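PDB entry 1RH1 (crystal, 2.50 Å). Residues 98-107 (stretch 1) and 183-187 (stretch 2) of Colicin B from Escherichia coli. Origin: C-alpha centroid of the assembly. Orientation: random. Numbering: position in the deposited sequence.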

# COMPACT_ATOMS: atom_id res chain seq x y z
N LYS A 98 9.86 -18.37 -21.08
CA LYS A 98 9.72 -18.85 -19.70
C LYS A 98 8.58 -18.24 -18.87
O LYS A 98 8.36 -18.67 -17.72
CB LYS A 98 11.09 -18.65 -19.03
CG LYS A 98 11.37 -19.44 -17.73
CD LYS A 98 11.21 -20.97 -17.84
CE LYS A 98 12.15 -21.72 -18.81
NZ LYS A 98 11.75 -23.11 -18.99
N VAL A 99 7.80 -17.31 -19.45
CA VAL A 99 6.74 -16.64 -18.71
C VAL A 99 5.57 -17.54 -18.42
O VAL A 99 5.05 -17.53 -17.32
CB VAL A 99 6.19 -15.43 -19.45
CG1 VAL A 99 5.33 -14.64 -18.49
CG2 VAL A 99 7.32 -14.56 -19.94
N SER A 100 5.18 -18.37 -19.37
CA SER A 100 4.07 -19.28 -19.22
C SER A 100 4.24 -20.24 -18.05
O SER A 100 3.25 -20.59 -17.41
CB SER A 100 3.94 -19.99 -20.54
OG SER A 100 2.89 -20.94 -20.59
N ALA A 101 5.48 -20.62 -17.73
CA ALA A 101 5.76 -21.47 -16.58
C ALA A 101 5.65 -20.69 -15.28
O ALA A 101 5.04 -21.18 -14.33
CB ALA A 101 7.16 -22.04 -16.64
N ALA A 102 6.20 -19.47 -15.20
CA ALA A 102 6.08 -18.61 -14.03
C ALA A 102 4.63 -18.22 -13.78
O ALA A 102 4.22 -17.98 -12.65
CB ALA A 102 6.86 -17.34 -14.23
N ARG A 103 3.80 -18.14 -14.83
CA ARG A 103 2.42 -17.74 -14.71
C ARG A 103 1.67 -18.87 -14.07
O ARG A 103 0.83 -18.62 -13.20
CB ARG A 103 1.88 -17.45 -16.06
CG ARG A 103 0.44 -16.99 -16.08
CD ARG A 103 0.11 -16.31 -17.41
NE ARG A 103 0.71 -16.97 -18.57
CZ ARG A 103 1.46 -16.31 -19.47
NH1 ARG A 103 1.73 -14.99 -19.39
NH2 ARG A 103 1.98 -17.02 -20.47
N THR A 104 1.99 -20.11 -14.46
CA THR A 104 1.37 -21.28 -13.88
C THR A 104 1.62 -21.32 -12.39
O THR A 104 0.67 -21.58 -11.67
CB THR A 104 1.90 -22.52 -14.51
OG1 THR A 104 1.52 -22.48 -15.87
CG2 THR A 104 1.34 -23.75 -13.90
N VAL A 105 2.83 -21.06 -11.89
CA VAL A 105 3.09 -21.02 -10.46
C VAL A 105 2.36 -19.84 -9.82
O VAL A 105 1.84 -19.99 -8.72
CB VAL A 105 4.60 -20.91 -10.23
CG1 VAL A 105 4.96 -20.73 -8.77
CG2 VAL A 105 5.21 -22.21 -10.73
N LEU A 106 2.26 -18.69 -10.51
CA LEU A 106 1.56 -17.54 -9.95
C LEU A 106 0.11 -17.88 -9.78
O LEU A 106 -0.36 -17.75 -8.66
CB LEU A 106 1.62 -16.35 -10.83
CG LEU A 106 1.86 -15.01 -10.23
CD1 LEU A 106 1.23 -14.04 -11.16
CD2 LEU A 106 1.22 -14.80 -8.89
N GLU A 107 -0.59 -18.37 -10.83
CA GLU A 107 -2.01 -18.74 -10.78
C GLU A 107 -2.31 -19.76 -9.68
O GLU A 107 -3.16 -19.51 -8.82
CB GLU A 107 -2.43 -19.32 -12.11
CG GLU A 107 -2.48 -18.33 -13.28
CD GLU A 107 -2.84 -18.91 -14.66
OE1 GLU A 107 -3.02 -18.11 -15.59
OE2 GLU A 107 -2.94 -20.13 -14.83
N ALA A 183 10.29 -10.92 -13.09
CA ALA A 183 9.15 -11.68 -12.64
C ALA A 183 7.82 -11.33 -13.25
O ALA A 183 7.69 -10.30 -13.90
CB ALA A 183 8.94 -11.51 -11.18
N ILE A 184 6.80 -12.17 -13.02
CA ILE A 184 5.44 -11.87 -13.43
C ILE A 184 4.61 -11.56 -12.20
O ILE A 184 4.43 -12.41 -11.34
CB ILE A 184 4.83 -13.05 -14.22
CG1 ILE A 184 3.39 -12.73 -14.51
CG2 ILE A 184 4.99 -14.36 -13.48
CD1 ILE A 184 2.68 -13.87 -15.23
N ILE A 185 4.12 -10.35 -12.07
CA ILE A 185 3.31 -10.05 -10.92
C ILE A 185 1.84 -10.13 -11.25
O ILE A 185 1.41 -10.13 -12.39
CB ILE A 185 3.67 -8.66 -10.37
CG1 ILE A 185 3.70 -7.56 -11.39
CG2 ILE A 185 5.06 -8.81 -9.82
CD1 ILE A 185 4.05 -6.17 -10.84
N GLY A 186 1.03 -10.26 -10.22
CA GLY A 186 -0.40 -10.35 -10.37
C GLY A 186 -1.08 -10.46 -9.03
O GLY A 186 -0.42 -10.34 -8.00
N GLY A 187 -2.39 -10.65 -9.02
CA GLY A 187 -3.07 -10.91 -7.76
C GLY A 187 -3.93 -9.79 -7.21
O GLY A 187 -4.95 -10.09 -6.60

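A helix can pack against a strand through a single well-placed side chain, and colicin B offers a compact example. I184 points toward helix 99-107 and is the residue most covered by the other stretch; the two stretches bury 260 Å² between them, and V99, A102, L106 and I184 are all buried in the assembly. With both chi angles in t, its chain is extended, and its atoms meet several helical residues. A102 CB, whose CA-to-CB bond points toward the strand, lies 3.6 Å from I184 CG2; so small a side chain lets the isoleucine come close to the helix. One turn earlier, V99 CG1 approaches I184 CD1 at 4.3 Å, and one turn later L106 CD1 lies 4.2 Å from I184 CG1. The spacing of V99, A102 and L106 places all three along one side of the helix.

L106 also reaches the strand backbone: its CD1 is 3.6 Å from I184 O and 3.9 Å from G186 N. Glycine suits this place, since an ideal CB on G186 would fall a tight 3.2 Å from L106 CD1.

At the polar edge, R103 contributes carbon, its CB lying 3.8 Å from I184 CD1, while I184 CD1 lies oblique to the plane of the R103 guanidinium. No hydrogen bond crosses between the stretches; within the helix the backbone NH groups from A102 onward bond four residues back, as in R103 N to V99 O at 2.9 Å, and the contact rests on apolar packing.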